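Local coordinates for protein Myo-inositol dehydrogenase (Corynebacterium glutamicum, PDB 3EUW) that probably oxidises myo-inositol at its 2-position with NAD+ as the hydride acceptor, working as a tetramer of the Gfo/Idh/MocA family, at residues 106-111 with 305-310; 259-264 with 269-274; 30-35 with 64-69; 196-199 with 204-207. All coordinates share one frame; numbering follows the deposited sequence.

Contact 1 of 4, residues 106-111 with 305-310; sequences RACKEK and PNFEDG
K109 and F307 reach each other because both place CG opposite the backbone nitrogen (chi1 -175° for K109), which sends the lysine out from helix 102-112 as a straight chain and the ring of F307 out from the first turn of helix 307-326. The contact joins a helix of the NAD-binding Rossmann fold to a helix from the end of the chain, whose start is secured by a capping box. The methylenes of K109 pass beside one corner of the ring: CB lies 3.7 Å from F307 CE2, with CG and CD following along the same carbon. Lysine suits this boundary, since its aliphatic part packs against the phenylalanine while its ammonium travels on to a carboxylate. There NZ makes a salt bridge of 2.7 Å with E308 OE1, which offers its syn lone pair; E308 presents that oxygen by bending at its second torsion (chi2 54°). C108 SG approaches the ring at its edge, 4.2 Å from F307 CE1, a sulfur-aromatic contact that puts a small, polarisable group against ring hydrogens. C108 also packs on V79 and T83 of helix 78-87, and F307 also touches I98 and V119. Asparagine is apt at the N-cap: N306 OD1 accepts from D309 N at 2.8 Å, and D309 spends its other oxygen, OD1, on R183. The box is closed by N306 N, which donates to D309 OD2 at 2.8 Å from the anti side, 23° out of the carboxylate plane.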
loop_
_atom_site.group_PDB
_atom_site.type_symbol
_atom_site.label_atom_id
_atom_site.label_comp_id
_atom_site.label_asym_id
_atom_site.label_seq_id
_atom_site.Cartn_x
_atom_site.Cartn_y
_atom_site.Cartn_z
ATOM N N ARG A 106 32.707 20.412 -25.051
ATOM C CA ARG A 106 32.558 21.349 -26.156
ATOM C C ARG A 106 33.573 21.043 -27.255
ATOM O O ARG A 106 33.236 21.041 -28.435
ATOM C CB ARG A 106 32.747 22.795 -25.673
ATOM C CG ARG A 106 31.703 23.280 -24.662
ATOM C CD ARG A 106 31.934 24.747 -24.292
ATOM N NE ARG A 106 31.167 25.182 -23.122
ATOM C CZ ARG A 106 29.841 25.178 -23.048
ATOM N NH1 ARG A 106 29.118 24.757 -24.080
ATOM N NH2 ARG A 106 29.238 25.602 -21.944
ATOM N N ALA A 107 34.817 20.789 -26.864
ATOM C CA ALA A 107 35.865 20.487 -27.831
ATOM C C ALA A 107 35.464 19.262 -28.639
ATOM O O ALA A 107 35.525 19.262 -29.868
ATOM C CB ALA A 107 37.179 20.235 -27.113
ATOM N N CYS A 108 35.046 18.217 -27.933
ATOM C CA CYS A 108 34.626 16.991 -28.588
ATOM C C CYS A 108 33.515 17.263 -29.599
ATOM O O CYS A 108 33.568 16.786 -30.733
ATOM C CB CYS A 108 34.150 15.975 -27.553
ATOM S SG CYS A 108 33.319 14.561 -28.278
ATOM N N LYS A 109 32.516 18.039 -29.191
ATOM C CA LYS A 109 31.401 18.353 -30.077
ATOM C C LYS A 109 31.846 19.015 -31.382
ATOM O O LYS A 109 31.250 18.789 -32.435
ATOM C CB LYS A 109 30.408 19.257 -29.367
ATOM C CG LYS A 109 29.161 19.545 -30.176
ATOM C CD LYS A 109 28.190 20.359 -29.345
ATOM C CE LYS A 109 26.882 20.594 -30.070
ATOM N NZ LYS A 109 25.928 21.312 -29.184
ATOM N N GLU A 110 32.883 19.840 -31.302
ATOM C CA GLU A 110 33.409 20.526 -32.472
ATOM C C GLU A 110 34.153 19.573 -33.410
ATOM O O GLU A 110 33.929 19.578 -34.617
ATOM C CB GLU A 110 34.339 21.659 -32.033
ATOM C CG GLU A 110 33.639 22.989 -31.810
ATOM C CD GLU A 110 34.358 23.875 -30.804
ATOM O OE1 GLU A 110 35.609 23.846 -30.762
ATOM O OE2 GLU A 110 33.667 24.611 -30.062
ATOM N N LYS A 111 35.029 18.746 -32.854
ATOM C CA LYS A 111 35.786 17.815 -33.673
ATOM C C LYS A 111 34.893 16.847 -34.445
ATOM O O LYS A 111 35.086 16.640 -35.642
ATOM C CB LYS A 111 36.777 17.029 -32.810
ATOM C CG LYS A 111 37.692 16.118 -33.620
ATOM C CD LYS A 111 38.773 15.464 -32.765
ATOM C CE LYS A 111 39.772 16.484 -32.229
ATOM N NZ LYS A 111 40.876 15.840 -31.453
ATOM N N PRO A 305 18.248 9.070 -25.391
ATOM C CA PRO A 305 18.892 10.382 -25.238
ATOM C C PRO A 305 20.028 10.575 -26.245
ATOM O O PRO A 305 20.735 9.619 -26.586
ATOM C CB PRO A 305 19.429 10.341 -23.808
ATOM C CG PRO A 305 18.517 9.381 -23.117
ATOM C CD PRO A 305 18.372 8.297 -24.145
ATOM N N ASN A 306 20.208 11.812 -26.696
ATOM C CA ASN A 306 21.264 12.128 -27.650
ATOM C C ASN A 306 22.456 12.848 -27.012
ATOM O O ASN A 306 22.482 13.123 -25.806
ATOM C CB ASN A 306 20.719 12.989 -28.797
ATOM C CG ASN A 306 20.187 14.328 -28.329
ATOM O OD1 ASN A 306 20.791 14.999 -27.489
ATOM N ND2 ASN A 306 19.060 14.736 -28.889
ATOM N N PHE A 307 23.437 13.160 -27.852
ATOM C CA PHE A 307 24.638 13.849 -27.420
ATOM C C PHE A 307 24.270 15.128 -26.674
ATOM O O PHE A 307 24.801 15.413 -25.602
ATOM C CB PHE A 307 25.495 14.193 -28.643
ATOM C CG PHE A 307 26.841 14.764 -28.304
ATOM C CD1 PHE A 307 27.935 13.929 -28.112
ATOM C CD2 PHE A 307 27.017 16.143 -28.191
ATOM C CE1 PHE A 307 29.195 14.458 -27.813
ATOM C CE2 PHE A 307 28.269 16.681 -27.891
ATOM C CZ PHE A 307 29.360 15.838 -27.701
ATOM N N GLU A 308 23.349 15.887 -27.253
ATOM C CA GLU A 308 22.900 17.152 -26.683
ATOM C C GLU A 308 22.333 16.992 -25.272
ATOM O O GLU A 308 22.533 17.854 -24.427
ATOM C CB GLU A 308 21.853 17.793 -27.600
ATOM C CG GLU A 308 21.761 19.293 -27.474
ATOM C CD GLU A 308 23.110 19.966 -27.658
ATOM O OE1 GLU A 308 23.816 19.657 -28.646
ATOM O OE2 GLU A 308 23.462 20.812 -26.813
ATOM N N ASP A 309 21.622 15.900 -25.019
ATOM C CA ASP A 309 21.073 15.679 -23.686
ATOM C C ASP A 309 22.222 15.512 -22.702
ATOM O O ASP A 309 22.097 15.855 -21.528
ATOM C CB ASP A 309 20.185 14.433 -23.656
ATOM C CG ASP A 309 18.946 14.577 -24.523
ATOM O OD1 ASP A 309 18.254 15.616 -24.427
ATOM O OD2 ASP A 309 18.658 13.641 -25.295
ATOM N N GLY A 310 23.342 14.988 -23.193
ATOM C CA GLY A 310 24.507 14.799 -22.348
ATOM C C GLY A 310 25.177 16.125 -22.026
ATOM O O GLY A 310 25.686 16.332 -20.926
#

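Contact 2 of 4, residues 259-264 with 269-274; sequences TVRKHN and EQADPI
K262 and Q270 exchange two backbone hydrogen bonds, K262 N to Q270 O at 2.8 Å and Q270 N to K262 O at 3.0 Å, and so form the hydrogen-bonded antiparallel pair of a short beta hairpin. Beyond this pair the strands part, and water fills in. One water donates to V260 O at 2.6 Å and accepts from D272 N; a second donates to both V260 O and D272 OD1. Aspartate suits this opening, because one oxygen holds the water while OD2 bonds T258. On the side of K262 and Q270, another water accepts from N264 ND2 at 2.8 Å and from Q270 NE2 at 3.0 Å, bridging two amides whose planes are strongly inclined. N264 OD1 accepts from the backbone N of E266, and Q270 NE2 also donates to S267 O. The ammonium of K262 has its main partner in E142 of the second subunit. Near the turn, H263 NE2 gives a weak bond of 3.3 Å to E269 OE2, which lies in the plane of the imidazole, with the carboxylate turned almost perpendicular to the ring. The hairpin is also an assembly element: R261, K262 and H263 continue the sheet by pairing with a strand of the second subunit. R261 is bound by D253 of that subunit and by E269 of the third, a charged side chain long enough to serve two neighbours. Within the hairpin, K262 CE lies 3.8 Å from Q270 NE2, and the small A271 sets CB over one face of the R261 guanidinium, 4.1 Å from NH1.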
loop_
_atom_site.group_PDB
_atom_site.type_symbol
_atom_site.label_atom_id
_atom_site.label_comp_id
_atom_site.label_asym_id
_atom_site.label_seq_id
_atom_site.Cartn_x
_atom_site.Cartn_y
_atom_site.Cartn_z
ATOM N N THR A 259 6.942 -9.595 -3.071
ATOM C CA THR A 259 5.749 -8.855 -2.665
ATOM C C THR A 259 5.346 -9.249 -1.240
ATOM O O THR A 259 4.211 -9.024 -0.826
ATOM C CB THR A 259 4.548 -9.161 -3.583
ATOM O OG1 THR A 259 4.272 -10.567 -3.545
ATOM C CG2 THR A 259 4.830 -8.730 -5.014
ATOM N N VAL A 260 6.277 -9.837 -0.494
ATOM C CA VAL A 260 5.990 -10.282 0.864
ATOM C C VAL A 260 5.829 -9.184 1.911
ATOM O O VAL A 260 6.589 -8.221 1.957
ATOM C CB VAL A 260 7.078 -11.261 1.377
ATOM C CG1 VAL A 260 6.715 -11.770 2.773
ATOM C CG2 VAL A 260 7.222 -12.424 0.419
ATOM N N ARG A 261 4.819 -9.348 2.758
ATOM C CA ARG A 261 4.556 -8.410 3.842
ATOM C C ARG A 261 4.328 -9.182 5.132
ATOM O O ARG A 261 3.614 -10.185 5.147
ATOM C CB ARG A 261 3.332 -7.556 3.532
ATOM C CG ARG A 261 3.597 -6.480 2.497
ATOM C CD ARG A 261 2.314 -5.783 2.094
ATOM N NE ARG A 261 2.554 -4.782 1.064
ATOM C CZ ARG A 261 3.092 -3.592 1.297
ATOM N NH1 ARG A 261 3.441 -3.253 2.533
ATOM N NH2 ARG A 261 3.282 -2.745 0.292
ATOM N N LYS A 262 4.944 -8.717 6.211
ATOM C CA LYS A 262 4.800 -9.370 7.502
ATOM C C LYS A 262 3.996 -8.502 8.466
ATOM O O LYS A 262 4.120 -7.272 8.475
ATOM C CB LYS A 262 6.174 -9.682 8.105
ATOM C CG LYS A 262 6.077 -10.461 9.409
ATOM C CD LYS A 262 7.423 -10.960 9.915
ATOM C CE LYS A 262 8.287 -9.828 10.421
ATOM N NZ LYS A 262 9.583 -10.335 10.938
ATOM N N HIS A 263 3.166 -9.149 9.268
ATOM C CA HIS A 263 2.348 -8.449 10.246
ATOM C C HIS A 263 2.452 -9.165 11.580
ATOM O O HIS A 263 2.180 -10.354 11.668
ATOM C CB HIS A 263 0.884 -8.424 9.807
ATOM C CG HIS A 263 0.680 -7.977 8.393
ATOM N ND1 HIS A 263 1.003 -8.767 7.309
ATOM C CD2 HIS A 263 0.156 -6.836 7.885
ATOM C CE1 HIS A 263 0.681 -8.134 6.196
ATOM N NE2 HIS A 263 0.165 -6.961 6.517
ATOM N N ASN A 264 2.873 -8.445 12.609
ATOM C CA ASN A 264 2.976 -9.011 13.943
ATOM C C ASN A 264 2.674 -7.935 14.976
ATOM O O ASN A 264 2.124 -6.883 14.639
ATOM C CB ASN A 264 4.362 -9.640 14.189
ATOM C CG ASN A 264 5.515 -8.690 13.916
ATOM O OD1 ASN A 264 5.410 -7.478 14.126
ATOM N ND2 ASN A 264 6.639 -9.248 13.467
ATOM N N GLU A 269 2.199 -4.517 7.564
ATOM C CA GLU A 269 2.665 -4.140 6.231
ATOM C C GLU A 269 4.181 -4.128 6.052
ATOM O O GLU A 269 4.686 -3.430 5.179
ATOM C CB GLU A 269 2.119 -2.760 5.848
ATOM C CG GLU A 269 0.741 -2.773 5.197
ATOM C CD GLU A 269 -0.319 -3.293 6.122
ATOM O OE1 GLU A 269 -0.288 -2.902 7.304
ATOM O OE2 GLU A 269 -1.185 -4.074 5.678
ATOM N N GLN A 270 4.907 -4.888 6.864
ATOM C CA GLN A 270 6.364 -4.915 6.745
ATOM C C GLN A 270 6.790 -5.535 5.418
ATOM O O GLN A 270 6.553 -6.710 5.170
ATOM C CB GLN A 270 6.978 -5.705 7.894
ATOM C CG GLN A 270 6.681 -5.131 9.269
ATOM C CD GLN A 270 7.491 -5.817 10.346
ATOM O OE1 GLN A 270 8.716 -5.779 10.324
ATOM N NE2 GLN A 270 6.812 -6.460 11.289
ATOM N N ALA A 271 7.416 -4.737 4.561
ATOM C CA ALA A 271 7.866 -5.221 3.262
ATOM C C ALA A 271 9.386 -5.330 3.264
ATOM O O ALA A 271 10.036 -4.841 4.189
ATOM C CB ALA A 271 7.393 -4.274 2.162
ATOM N N ASP A 272 9.951 -5.980 2.246
ATOM C CA ASP A 272 11.402 -6.113 2.169
ATOM C C ASP A 272 12.055 -4.752 1.971
ATOM O O ASP A 272 11.414 -3.794 1.518
ATOM C CB ASP A 272 11.872 -6.955 0.967
ATOM C CG ASP A 272 11.124 -8.265 0.796
ATOM O OD1 ASP A 272 10.826 -8.949 1.797
ATOM O OD2 ASP A 272 10.867 -8.619 -0.374
ATOM N N PRO A 273 13.343 -4.647 2.332
ATOM C CA PRO A 273 14.036 -3.379 2.131
ATOM C C PRO A 273 14.015 -3.321 0.596
ATOM O O PRO A 273 13.930 -4.367 -0.060
ATOM C CB PRO A 273 15.440 -3.669 2.669
ATOM C CG PRO A 273 15.177 -4.648 3.770
ATOM C CD PRO A 273 14.153 -5.571 3.144
ATOM N N ILE A 274 14.082 -2.137 0.013
ATOM C CA ILE A 274 14.034 -2.063 -1.440
ATOM C C ILE A 274 15.381 -2.435 -2.053
ATOM O O ILE A 274 16.371 -2.549 -1.337
ATOM C CB ILE A 274 13.620 -0.664 -1.885
ATOM C CG1 ILE A 274 14.703 0.359 -1.508
ATOM C CG2 ILE A 274 12.292 -0.314 -1.216
ATOM C CD1 ILE A 274 14.403 1.791 -1.998
HETATM O O HOH W 1 8.063 -7.006 0.143
HETATM O O HOH W 2 9.045 -8.732 3.721
HETATM O O HOH W 3 9.001 -7.752 12.919
HETATM O O HOH W 4 10.686 -7.503 9.714
#

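Contact 3 of 4, residues 30-35 with 64-69; sequences ELVVIA and DDIDGI
V32 and I66 meet methyl to methyl, CG2 of the valine 4.0 Å from CD1 of the isoleucine, and the two side chains run antiparallel, one beside the other. V32 is turned with CG2 between its backbone nitrogen and carbonyl carbon (chi1 -60°), and that branch does the touching. I66 is bent at its second torsion (chi2 -55°), folding CD1 back to the valines although its CB does not aim there. The same CD1 lies 4.3 Å from V33 CG1. Two successive strand residues can face one partner because V32 departs from extended geometry (psi -12°), interrupting the usual alternation. Branched apolar residues suit the place: the valines are buried, and the longer arm of isoleucine lets its terminal methyl meet both. No hydrogen bond crosses the contact. D65 OD2 stands 4.3 Å from V32 CG2, but its charge is met by R63, which both valine side chains also touch. D67 OD2 accepts from the backbone N of R6, tying the loop to strand 5-10. That strand lies between 29-35 and 68-71 in the parallel sheet, so the loop entering 68-71 reaches past strand 5-10 to meet strand 29-35, within the strand order 3-2-1-4-5-6 of a Rossmann fold.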
loop_
_atom_site.group_PDB
_atom_site.type_symbol
_atom_site.label_atom_id
_atom_site.label_comp_id
_atom_site.label_asym_id
_atom_site.label_seq_id
_atom_site.Cartn_x
_atom_site.Cartn_y
_atom_site.Cartn_z
ATOM N N GLU A 30 25.118 -9.268 -31.002
ATOM C CA GLU A 30 26.159 -10.250 -30.772
ATOM C C GLU A 30 27.400 -9.499 -30.313
ATOM O O GLU A 30 27.823 -8.548 -30.960
ATOM C CB GLU A 30 26.432 -11.012 -32.077
ATOM C CG GLU A 30 27.678 -11.871 -32.077
ATOM C CD GLU A 30 27.749 -12.796 -33.289
ATOM O OE1 GLU A 30 28.868 -13.228 -33.642
ATOM O OE2 GLU A 30 26.689 -13.103 -33.879
ATOM N N LEU A 31 27.961 -9.913 -29.183
ATOM C CA LEU A 31 29.162 -9.285 -28.642
ATOM C C LEU A 31 30.378 -9.983 -29.260
ATOM O O LEU A 31 30.591 -11.172 -29.035
ATOM C CB LEU A 31 29.183 -9.440 -27.120
ATOM C CG LEU A 31 30.405 -8.871 -26.401
ATOM C CD1 LEU A 31 30.513 -7.383 -26.684
ATOM C CD2 LEU A 31 30.292 -9.129 -24.905
ATOM N N VAL A 32 31.176 -9.252 -30.031
ATOM C CA VAL A 32 32.328 -9.865 -30.675
ATOM C C VAL A 32 33.678 -9.483 -30.104
ATOM O O VAL A 32 34.682 -10.107 -30.433
ATOM C CB VAL A 32 32.346 -9.578 -32.189
ATOM C CG1 VAL A 32 31.093 -10.129 -32.824
ATOM C CG2 VAL A 32 32.471 -8.085 -32.446
ATOM N N VAL A 33 33.721 -8.463 -29.259
ATOM C CA VAL A 33 34.991 -8.077 -28.670
ATOM C C VAL A 33 34.823 -7.207 -27.435
ATOM O O VAL A 33 33.986 -6.303 -27.405
ATOM C CB VAL A 33 35.894 -7.348 -29.703
ATOM C CG1 VAL A 33 35.287 -6.008 -30.083
ATOM C CG2 VAL A 33 37.293 -7.156 -29.130
ATOM N N ILE A 34 35.622 -7.510 -26.413
ATOM C CA ILE A 34 35.616 -6.786 -25.149
ATOM C C ILE A 34 37.020 -6.229 -24.907
ATOM O O ILE A 34 38.003 -6.956 -24.985
ATOM C CB ILE A 34 35.255 -7.712 -23.968
ATOM C CG1 ILE A 34 33.876 -8.332 -24.192
ATOM C CG2 ILE A 34 35.281 -6.926 -22.662
ATOM C CD1 ILE A 34 33.405 -9.196 -23.056
ATOM N N ALA A 35 37.104 -4.935 -24.618
ATOM C CA ALA A 35 38.384 -4.290 -24.369
ATOM C C ALA A 35 38.464 -3.728 -22.948
ATOM O O ALA A 35 37.514 -3.116 -22.449
ATOM C CB ALA A 35 38.613 -3.174 -25.383
ATOM N N ASP A 64 36.810 -4.516 -38.789
ATOM C CA ASP A 64 36.034 -3.791 -39.791
ATOM C C ASP A 64 34.589 -4.271 -39.823
ATOM O O ASP A 64 33.857 -3.992 -40.769
ATOM C CB ASP A 64 36.681 -3.936 -41.185
ATOM C CG ASP A 64 36.624 -5.362 -41.735
ATOM O OD1 ASP A 64 36.343 -6.315 -40.982
ATOM O OD2 ASP A 64 36.877 -5.526 -42.944
ATOM N N ASP A 65 34.183 -4.976 -38.771
ATOM C CA ASP A 65 32.828 -5.518 -38.666
ATOM C C ASP A 65 32.002 -4.933 -37.516
ATOM O O ASP A 65 30.896 -5.394 -37.261
ATOM C CB ASP A 65 32.904 -7.029 -38.469
ATOM C CG ASP A 65 33.557 -7.404 -37.149
ATOM O OD1 ASP A 65 34.373 -6.612 -36.651
ATOM O OD2 ASP A 65 33.273 -8.489 -36.614
ATOM N N ILE A 66 32.532 -3.936 -36.816
ATOM C CA ILE A 66 31.811 -3.345 -35.688
ATOM C C ILE A 66 30.617 -2.489 -36.094
ATOM O O ILE A 66 30.785 -1.423 -36.682
ATOM C CB ILE A 66 32.736 -2.469 -34.821
ATOM C CG1 ILE A 66 34.031 -3.217 -34.519
ATOM C CG2 ILE A 66 32.038 -2.117 -33.511
ATOM C CD1 ILE A 66 33.823 -4.567 -33.871
ATOM N N ASP A 67 29.415 -2.956 -35.754
ATOM C CA ASP A 67 28.178 -2.230 -36.065
ATOM C C ASP A 67 27.849 -1.202 -34.984
ATOM O O ASP A 67 27.182 -0.204 -35.240
ATOM C CB ASP A 67 26.995 -3.192 -36.166
ATOM C CG ASP A 67 27.010 -4.009 -37.429
ATOM O OD1 ASP A 67 27.038 -3.420 -38.525
ATOM O OD2 ASP A 67 26.983 -5.247 -37.319
ATOM N N GLY A 68 28.307 -1.469 -33.769
ATOM C CA GLY A 68 28.024 -0.561 -32.678
ATOM C C GLY A 68 28.921 -0.759 -31.478
ATOM O O GLY A 68 29.418 -1.856 -31.223
ATOM N N ILE A 69 29.116 0.320 -30.735
ATOM C CA ILE A 69 29.962 0.286 -29.553
ATOM C C ILE A 69 29.244 0.715 -28.273
ATOM O O ILE A 69 28.398 1.600 -28.296
ATOM C CB ILE A 69 31.177 1.184 -29.776
ATOM C CG1 ILE A 69 32.152 0.466 -30.706
ATOM C CG2 ILE A 69 31.804 1.582 -28.462
ATOM C CD1 ILE A 69 33.342 1.300 -31.099
#

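Contact 4 of 4, residues 196-199 with 204-207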
loop_
_atom_site.group_PDB
_atom_site.type_symbol
_atom_site.label_atom_id
_atom_site.label_comp_id
_atom_site.label_asym_id
_atom_site.label_seq_id
_atom_site.Cartn_x
_atom_site.Cartn_y
_atom_site.Cartn_z
ATOM N N GLY A 196 23.251 22.845 -0.970
ATOM C CA GLY A 196 24.020 21.686 -0.549
ATOM C C GLY A 196 24.317 21.737 0.931
ATOM O O GLY A 196 24.398 22.816 1.512
ATOM N N ALA A 197 24.483 20.571 1.541
ATOM C CA ALA A 197 24.779 20.483 2.966
ATOM C C ALA A 197 25.723 19.306 3.261
ATOM O O ALA A 197 26.030 18.506 2.375
ATOM C CB ALA A 197 23.481 20.341 3.765
ATOM N N ASN A 198 26.176 19.218 4.508
ATOM C CA ASN A 198 27.093 18.167 4.949
ATOM C C ASN A 198 26.634 17.680 6.319
ATOM O O ASN A 198 26.983 18.279 7.335
ATOM C CB ASN A 198 28.505 18.745 5.050
ATOM C CG ASN A 198 29.145 18.958 3.695
ATOM O OD1 ASN A 198 29.766 18.054 3.149
ATOM N ND2 ASN A 198 28.978 20.145 3.135
ATOM N N VAL A 199 25.862 16.595 6.343
ATOM C CA VAL A 199 25.312 16.069 7.591
ATOM C C VAL A 199 25.821 14.751 8.179
ATOM O O VAL A 199 25.484 14.433 9.323
ATOM C CB VAL A 199 23.775 15.922 7.489
ATOM C CG1 VAL A 199 23.163 17.257 7.161
ATOM C CG2 VAL A 199 23.408 14.869 6.425
ATOM N N ILE A 204 33.120 12.699 2.406
ATOM C CA ILE A 204 32.599 13.595 1.373
ATOM C C ILE A 204 32.982 15.044 1.695
ATOM O O ILE A 204 33.317 15.818 0.802
ATOM C CB ILE A 204 31.054 13.449 1.237
ATOM C CG1 ILE A 204 30.733 12.084 0.613
ATOM C CG2 ILE A 204 30.459 14.596 0.396
ATOM C CD1 ILE A 204 29.255 11.766 0.580
ATOM N N ALA A 205 32.945 15.399 2.971
ATOM C CA ALA A 205 33.319 16.738 3.410
ATOM C C ALA A 205 34.820 16.967 3.131
ATOM O O ALA A 205 35.260 18.080 2.842
ATOM C CB ALA A 205 33.020 16.896 4.909
ATOM N N GLU A 206 35.597 15.896 3.223
ATOM C CA GLU A 206 37.033 15.962 2.975
ATOM C C GLU A 206 37.343 16.410 1.538
ATOM O O GLU A 206 38.351 17.068 1.281
ATOM C CB GLU A 206 37.648 14.581 3.256
ATOM C CG GLU A 206 38.997 14.315 2.593
ATOM C CD GLU A 206 39.552 12.917 2.893
ATOM O OE1 GLU A 206 38.788 11.931 2.811
ATOM O OE2 GLU A 206 40.761 12.802 3.196
ATOM N N PHE A 207 36.468 16.049 0.606
ATOM C CA PHE A 207 36.648 16.399 -0.797
ATOM C C PHE A 207 35.894 17.660 -1.215
ATOM O O PHE A 207 35.734 17.917 -2.407
ATOM C CB PHE A 207 36.194 15.241 -1.682
ATOM C CG PHE A 207 37.128 14.075 -1.675
ATOM C CD1 PHE A 207 38.401 14.184 -2.236
ATOM C CD2 PHE A 207 36.748 12.871 -1.101
ATOM C CE1 PHE A 207 39.280 13.104 -2.221
ATOM C CE2 PHE A 207 37.620 11.786 -1.081
ATOM C CZ PHE A 207 38.885 11.900 -1.641
#
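N198 and A205 bring their CA atoms within 6.6 Å of each other where the chain, having left strand 189-197, turns back through the short helix 202-206. N198 directs its CB toward the helix and places CG beside its own backbone nitrogen, opposite the carbonyl carbon (chi1 -75°), which carries the amide across to A205. The amide atom modelled as OD1 lies 3.8 Å from A205 CA and 3.9 Å from A205 CB; the amide is probably turned over, so which of its two ends makes this van der Waals contact is doubtful. No hydrogen bond links the two segments. This is a strand-loop-helix connection in the C-terminal domain of the Gfo/Idh/MocA family, leading on to strand 212-219, the antiparallel neighbour of 189-197 in the large mixed sheet. An exposed asparagine tolerates both solvent and contact with Y210, while alanine keeps the helix surface low enough for the amide to approach. I204 is the buried member: it packs on D209, D211 and R231, and its backbone N bonds S201 OG. On the strand side, A197 and V199 rest on G222 of the fourth subunit, and V199 N donates to D211 OD1. F207 N bonds I204 O at 3.2 Å.

Overall arrangement
From the N terminus, contact 3 closes first, a loop of 28 residues inside the Rossmann fold that sets the approach to strand 68-71 against strand 29-35. Contact 1 opens next and closes last: its loop of 193 residues runs from helix 102-112 to helix 307-326 and brings the end of the chain back to the nucleotide-binding fold. Contacts 4 and 2 are both nested within it, one after the other, each a short local loop with four residues between its segments; no loops cross. Contact 4 borders the large mixed sheet, whereas contact 2 projects toward other subunits, its centre 45 Å from that of contact 1 and on the opposite side of the chain's centre.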